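Local structure of sorbitol-6-phosphate dehydrogenase (5O3Z) at residues Ile143-Lys149 and Lys162-Val166; Gly165-Thr169 and Val183-Met187. The protein catalyses, as a short-chain dehydrogenase/reductase, the NAD-dependent oxidation of sorbitol 6-phosphate to fructose 6-phosphate. All blocks are in the same frame, centred on the assembly; numbering follows the deposited sequence.

In the fold
Both contacts belong to one beta-alpha-beta unit of the Rossmann-type sheet: strand 139-145, helix 156-176 and strand 182-188. Helix 156-176 packs on the first strand in contact 1 and on the second in contact 2, sharing Gly-165 and Val-166, and the contact centres lie about 7 Å apart. The two strands are parallel neighbours, with a probable hydrogen bond between Asn-144 N and Leu-186 O at 2.8 Å. Met-187 CE bridges the contacts, 3.3 Å from Asn-144 OD1 and 3.6 Å from Gly-148 C. Contact 1 holds Ser-145 and Lys-162, at positions that match the catalytic Ser and Lys of classical SDR enzymes; contact 2 continues along the helix, toward its C-terminal end.

Contact 1: Ile143-Lys149 and Lys162-Val166; sequences INSKSGK and KFGGV
Lys-162, Phe-163 and Asn-144 carry most of this buried contact. Strand 143-145 crosses helix 162-166 at -124°, axes 8.4 Å apart, and runs into a 3-10 turn at 146-148 that brings Gly-148 CA to 4.2 Å from Phe-163 CA. Asn-144 (chi1 t) sends ND2 to Lys-162 O at 3.0 Å, nearly straight, while its OD1 receives Ser-145 N at 2.8 Å. The Lys-162 side chain bends at its base (m, m) and then extends (t, t) along the strand, leaving NZ in a weak 3.4 Å hydrogen bond to Ile-143 O, with Asn-116 and Ala-93 as further weak partners. Tyr-158 and Lys-162 fit the YxxxK signature of classical SDR enzymes; Ser-145 and Asn-116 match the rest of the family's catalytic tetrad. Ser-145 OG accepts from Ser-147 N at 3.0 Å, an ST turn. Phe-163 (chi1 m) takes Gly-148 C over one ring face, 3.4 Å from CE1, and Ser-147 O at its edge, also 3.4 Å from CE1, and packs on Phe-163 of a second subunit.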
ATOM      1  N   ILE A 143      -9.726  -6.929 -15.756  1.00 23.93           N
ATOM      2  CA  ILE A 143     -10.411  -7.637 -14.654  1.00 23.05           C
ATOM      3  C   ILE A 143      -9.344  -8.377 -13.824  1.00 23.27           C
ATOM      4  O   ILE A 143      -8.628  -9.191 -14.356  1.00 24.26           O
ATOM      5  CB  ILE A 143     -11.441  -8.617 -15.183  1.00 24.17           C
ATOM      6  CG1 ILE A 143     -12.447  -7.905 -16.129  1.00 23.77           C
ATOM      7  CG2 ILE A 143     -12.153  -9.280 -14.044  1.00 24.74           C
ATOM      8  CD1 ILE A 143     -12.966  -6.525 -15.615  1.00 24.94           C
ATOM      9  N   ASN A 144      -9.222  -8.026 -12.532  1.00 21.15           N
ATOM     10  CA  ASN A 144      -8.223  -8.563 -11.664  1.00 19.69           C
ATOM     11  C   ASN A 144      -9.051  -9.050 -10.463  1.00 20.63           C
ATOM     12  O   ASN A 144     -10.282  -9.300 -10.597  1.00 21.06           O
ATOM     13  CB  ASN A 144      -7.142  -7.476 -11.436  1.00 18.50           C
ATOM     14  CG  ASN A 144      -5.807  -8.037 -10.908  1.00 18.90           C
ATOM     15  OD1 ASN A 144      -5.754  -8.764  -9.904  1.00 20.10           O
ATOM     16  ND2 ASN A 144      -4.752  -7.672 -11.574  1.00 18.28           N
ATOM     17  N   SER A 145      -8.434  -9.125  -9.296  1.00 20.81           N
ATOM     18  CA  SER A 145      -8.897  -9.931  -8.214  1.00 20.41           C
ATOM     19  C   SER A 145      -8.331  -9.307  -6.945  1.00 21.86           C
ATOM     20  O   SER A 145      -7.262  -8.685  -6.980  1.00 20.58           O
ATOM     21  CB  SER A 145      -8.368 -11.339  -8.344  1.00 21.02           C
ATOM     22  OG  SER A 145      -8.688 -12.177  -7.213  1.00 21.67           O
ATOM     23  N   LYS A 146      -8.984  -9.543  -5.829  1.00 22.65           N
ATOM     24  CA  LYS A 146      -8.339  -9.226  -4.552  1.00 25.45           C
ATOM     25  C   LYS A 146      -7.035 -10.037  -4.347  1.00 23.53           C
ATOM     26  O   LYS A 146      -6.111  -9.590  -3.665  1.00 24.44           O
ATOM     27  CB  LYS A 146      -9.323  -9.410  -3.419  1.00 29.39           C
ATOM     28  CG  LYS A 146      -9.765 -10.812  -3.191  1.00 31.25           C
ATOM     29  CD  LYS A 146     -10.622 -10.839  -1.947  1.00 35.71           C
ATOM     30  CE  LYS A 146     -11.469 -12.079  -1.835  1.00 38.71           C
ATOM     31  NZ  LYS A 146     -10.664 -13.159  -1.204  1.00 44.18           N
ATOM     32  N   SER A 147      -6.916 -11.171  -5.017  1.00 21.01           N
ATOM     33  CA  SER A 147      -5.706 -11.934  -5.042  1.00 21.56           C
ATOM     34  C   SER A 147      -4.561 -11.220  -5.736  1.00 20.02           C
ATOM     35  O   SER A 147      -3.457 -11.692  -5.605  1.00 21.32           O
ATOM     36  CB  SER A 147      -5.954 -13.341  -5.626  1.00 23.26           C
ATOM     37  OG  SER A 147      -6.917 -14.043  -4.870  1.00 24.11           O
ATOM     38  N   GLY A 148      -4.791 -10.111  -6.430  1.00 20.46           N
ATOM     39  CA  GLY A 148      -3.748  -9.202  -6.877  1.00 21.09           C
ATOM     40  C   GLY A 148      -3.375  -8.094  -5.909  1.00 20.58           C
ATOM     41  O   GLY A 148      -2.561  -7.257  -6.217  1.00 21.29           O
ATOM     42  N   LYS A 149      -4.041  -8.054  -4.765  1.00 21.89           N
ATOM     43  CA  LYS A 149      -3.734  -7.118  -3.661  1.00 22.86           C
ATOM     44  C   LYS A 149      -3.082  -7.789  -2.458  1.00 22.68           C
ATOM     45  O   LYS A 149      -2.219  -7.216  -1.836  1.00 22.22           O
ATOM     46  CB  LYS A 149      -5.054  -6.467  -3.157  1.00 22.12           C
ATOM     47  CG  LYS A 149      -5.724  -5.581  -4.181  1.00 24.53           C
ATOM     48  CD  LYS A 149      -4.941  -4.337  -4.530  1.00 25.93           C
ATOM     49  CE  LYS A 149      -4.717  -3.426  -3.340  1.00 28.94           C
ATOM     50  NZ  LYS A 149      -4.218  -2.142  -3.880  1.00 29.76           N
ATOM     51  N   LYS A 162      -1.740 -12.109 -10.993  1.00 18.79           N
ATOM     52  CA  LYS A 162      -2.634 -11.003 -10.718  1.00 20.10           C
ATOM     53  C   LYS A 162      -1.890  -9.825 -10.148  1.00 19.19           C
ATOM     54  O   LYS A 162      -2.115  -8.729 -10.578  1.00 19.75           O
ATOM     55  CB  LYS A 162      -3.775 -11.406  -9.779  1.00 19.28           C
ATOM     56  CG  LYS A 162      -4.832 -12.333 -10.400  1.00 22.89           C
ATOM     57  CD  LYS A 162      -5.466 -11.765 -11.669  1.00 24.41           C
ATOM     58  CE  LYS A 162      -6.413 -12.775 -12.340  1.00 28.15           C
ATOM     59  NZ  LYS A 162      -7.217 -12.141 -13.433  1.00 28.46           N
ATOM     60  N   PHE A 163      -0.968 -10.040  -9.218  1.00 18.23           N
ATOM     61  CA  PHE A 163      -0.053  -8.921  -8.874  1.00 19.47           C
ATOM     62  C   PHE A 163       0.701  -8.373 -10.098  1.00 20.53           C
ATOM     63  O   PHE A 163       0.813  -7.148 -10.361  1.00 21.09           O
ATOM     64  CB  PHE A 163       0.977  -9.438  -7.852  1.00 19.40           C
ATOM     65  CG  PHE A 163       0.572  -9.275  -6.409  1.00 18.61           C
ATOM     66  CD1 PHE A 163      -0.426 -10.061  -5.851  1.00 18.08           C
ATOM     67  CD2 PHE A 163       1.219  -8.393  -5.607  1.00 18.87           C
ATOM     68  CE1 PHE A 163      -0.793  -9.909  -4.526  1.00 19.37           C
ATOM     69  CE2 PHE A 163       0.870  -8.256  -4.268  1.00 19.37           C
ATOM     70  CZ  PHE A 163      -0.085  -9.051  -3.717  1.00 19.17           C
ATOM     71  N   GLY A 164       1.231  -9.282 -10.905  1.00 20.82           N
ATOM     72  CA  GLY A 164       1.919  -8.873 -12.128  1.00 21.41           C
ATOM     73  C   GLY A 164       1.060  -8.021 -13.033  1.00 22.53           C
ATOM     74  O   GLY A 164       1.524  -7.000 -13.561  1.00 21.91           O
ATOM     75  N   GLY A 165      -0.218  -8.332 -13.078  1.00 20.90           N
ATOM     76  CA  GLY A 165      -1.146  -7.411 -13.786  1.00 20.35           C
ATOM     77  C   GLY A 165      -1.182  -5.959 -13.261  1.00 20.51           C
ATOM     78  O   GLY A 165      -1.356  -5.025 -14.016  1.00 20.18           O
ATOM     79  N   VAL A 166      -1.070  -5.788 -11.935  1.00 20.18           N
ATOM     80  CA  VAL A 166      -1.033  -4.434 -11.361  1.00 18.48           C
ATOM     81  C   VAL A 166       0.163  -3.724 -11.854  1.00 18.41           C
ATOM     82  O   VAL A 166       0.072  -2.598 -12.294  1.00 17.51           O
ATOM     83  CB  VAL A 166      -1.041  -4.477  -9.834  1.00 17.53           C
ATOM     84  CG1 VAL A 166      -0.854  -3.030  -9.289  1.00 17.85           C
ATOM     85  CG2 VAL A 166      -2.331  -5.153  -9.382  1.00 17.42           C
TER

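Contact 2: Gly165-Thr169 and Val183-Met187; sequences GVGLT and VHSLM
Helix 165-169 runs nearly antiparallel to the extended strand 183-187, at 157° with the axes 8.0 Å apart; Thr-169 CA lies 5.9 Å from Val-183 CA, and Val-166 CA 6.4 Å from Ser-185 CA. This is the return half of a beta-alpha-beta crossover, the helix lying over the strand to which the chain comes back. Alternate strand residues Val-183 and Ser-185 point toward the helix, and His-184 between them points away. Thr-169 and Ser-185, both with chi1 near -77°, bring OG1 and OG to 2.5 Å in a short hydrogen bond. Thr-169 CG2 sits 3.7 Å from Val-183 O and 4.0 Å from Val-183 CG1. One turn back along the helix, Val-166 (chi1 t) packs its CG2 on Met-187 CE at 3.6 Å. Tyr-120 OH also bonds Thr-169 OG1, and Gln-142 OE1 bonds Ser-185 OG, so the paired hydroxyls belong to a polar chain, buried among apolar contacts, that ties helix 106-133, helix 156-176 and two sheet strands together.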
ATOM      1  N   GLY A 165      -0.218  -8.332 -13.078  1.00 20.90           N
ATOM      2  CA  GLY A 165      -1.146  -7.411 -13.786  1.00 20.35           C
ATOM      3  C   GLY A 165      -1.182  -5.959 -13.261  1.00 20.51           C
ATOM      4  O   GLY A 165      -1.356  -5.025 -14.016  1.00 20.18           O
ATOM      5  N   VAL A 166      -1.070  -5.788 -11.935  1.00 20.18           N
ATOM      6  CA  VAL A 166      -1.033  -4.434 -11.361  1.00 18.48           C
ATOM      7  C   VAL A 166       0.163  -3.724 -11.854  1.00 18.41           C
ATOM      8  O   VAL A 166       0.072  -2.598 -12.294  1.00 17.51           O
ATOM      9  CB  VAL A 166      -1.041  -4.477  -9.834  1.00 17.53           C
ATOM     10  CG1 VAL A 166      -0.854  -3.030  -9.289  1.00 17.85           C
ATOM     11  CG2 VAL A 166      -2.331  -5.153  -9.382  1.00 17.42           C
ATOM     12  N   GLY A 167       1.291  -4.410 -11.787  1.00 19.59           N
ATOM     13  CA  GLY A 167       2.554  -3.863 -12.329  1.00 20.37           C
ATOM     14  C   GLY A 167       2.466  -3.458 -13.797  1.00 20.30           C
ATOM     15  O   GLY A 167       2.916  -2.382 -14.188  1.00 18.57           O
ATOM     16  N   LEU A 168       1.888  -4.353 -14.599  1.00 20.19           N
ATOM     17  CA  LEU A 168       1.704  -4.033 -16.028  1.00 21.57           C
ATOM     18  C   LEU A 168       0.771  -2.841 -16.224  1.00 22.15           C
ATOM     19  O   LEU A 168       1.125  -1.892 -16.919  1.00 21.55           O
ATOM     20  CB  LEU A 168       1.216  -5.251 -16.802  1.00 22.05           C
ATOM     21  CG  LEU A 168       1.026  -4.986 -18.281  1.00 21.88           C
ATOM     22  CD1 LEU A 168       2.272  -4.434 -18.952  1.00 21.99           C
ATOM     23  CD2 LEU A 168       0.584  -6.216 -18.951  1.00 22.50           C
ATOM     24  N   THR A 169      -0.351  -2.824 -15.484  1.00 22.15           N
ATOM     25  CA  THR A 169      -1.256  -1.660 -15.453  1.00 21.79           C
ATOM     26  C   THR A 169      -0.532  -0.346 -15.120  1.00 21.38           C
ATOM     27  O   THR A 169      -0.784   0.645 -15.778  1.00 21.26           O
ATOM     28  CB  THR A 169      -2.472  -1.869 -14.505  1.00 20.94           C
ATOM     29  OG1 THR A 169      -3.474  -2.703 -15.073  1.00 21.38           O
ATOM     30  CG2 THR A 169      -3.084  -0.568 -14.120  1.00 21.52           C
ATOM     31  N   VAL A 183      -5.433   3.498 -17.860  1.00 24.35           N
ATOM     32  CA  VAL A 183      -5.306   2.053 -17.660  1.00 22.63           C
ATOM     33  C   VAL A 183      -5.545   1.790 -16.177  1.00 22.45           C
ATOM     34  O   VAL A 183      -4.879   2.442 -15.334  1.00 22.52           O
ATOM     35  CB  VAL A 183      -3.879   1.613 -17.984  1.00 22.83           C
ATOM     36  CG1 VAL A 183      -3.775   0.046 -18.030  1.00 22.13           C
ATOM     37  CG2 VAL A 183      -3.379   2.256 -19.278  1.00 24.30           C
ATOM     38  N   HIS A 184      -6.447   0.880 -15.881  1.00 22.82           N
ATOM     39  CA  HIS A 184      -6.830   0.431 -14.535  1.00 22.93           C
ATOM     40  C   HIS A 184      -6.980  -1.029 -14.427  1.00 24.61           C
ATOM     41  O   HIS A 184      -7.294  -1.703 -15.419  1.00 23.28           O
ATOM     42  CB  HIS A 184      -8.162   1.031 -14.126  1.00 23.19           C
ATOM     43  CG  HIS A 184      -8.181   2.516 -14.147  1.00 23.03           C
ATOM     44  ND1 HIS A 184      -7.469   3.271 -13.218  1.00 24.12           N
ATOM     45  CD2 HIS A 184      -8.765   3.400 -15.005  1.00 23.16           C
ATOM     46  CE1 HIS A 184      -7.591   4.556 -13.531  1.00 23.94           C
ATOM     47  NE2 HIS A 184      -8.385   4.669 -14.606  1.00 23.84           N
ATOM     48  N   SER A 185      -6.785  -1.543 -13.205  1.00 21.28           N
ATOM     49  CA  SER A 185      -7.077  -2.903 -12.880  1.00 20.86           C
ATOM     50  C   SER A 185      -8.181  -2.877 -11.836  1.00 21.93           C
ATOM     51  O   SER A 185      -8.134  -2.081 -10.845  1.00 20.53           O
ATOM     52  CB  SER A 185      -5.806  -3.601 -12.368  1.00 21.49           C
ATOM     53  OG  SER A 185      -4.919  -3.945 -13.435  1.00 21.62           O
ATOM     54  N   LEU A 186      -9.181  -3.726 -12.026  1.00 21.02           N
ATOM     55  CA  LEU A 186     -10.302  -3.800 -11.107  1.00 21.72           C
ATOM     56  C   LEU A 186     -10.143  -4.965 -10.225  1.00 22.40           C
ATOM     57  O   LEU A 186     -10.117  -6.088 -10.703  1.00 21.03           O
ATOM     58  CB  LEU A 186     -11.663  -3.926 -11.856  1.00 23.01           C
ATOM     59  CG  LEU A 186     -12.093  -2.846 -12.826  1.00 23.71           C
ATOM     60  CD1 LEU A 186     -13.594  -2.985 -13.180  1.00 24.17           C
ATOM     61  CD2 LEU A 186     -11.761  -1.444 -12.268  1.00 25.02           C
ATOM     62  N   MET A 187     -10.017  -4.734  -8.909  1.00 19.99           N
ATOM     63  CA  MET A 187      -9.718  -5.794  -8.023  1.00 21.19           C
ATOM     64  C   MET A 187     -10.977  -6.370  -7.451  1.00 22.20           C
ATOM     65  O   MET A 187     -11.478  -5.959  -6.414  1.00 24.83           O
ATOM     66  CB  MET A 187      -8.668  -5.328  -6.961  1.00 20.72           C
ATOM     67  CG  MET A 187      -7.688  -4.278  -7.478  1.00 19.59           C
ATOM     68  SD  MET A 187      -6.630  -4.859  -8.835  1.00 20.16           S
ATOM     69  CE  MET A 187      -5.571  -6.061  -7.983  1.00 19.82           C
TER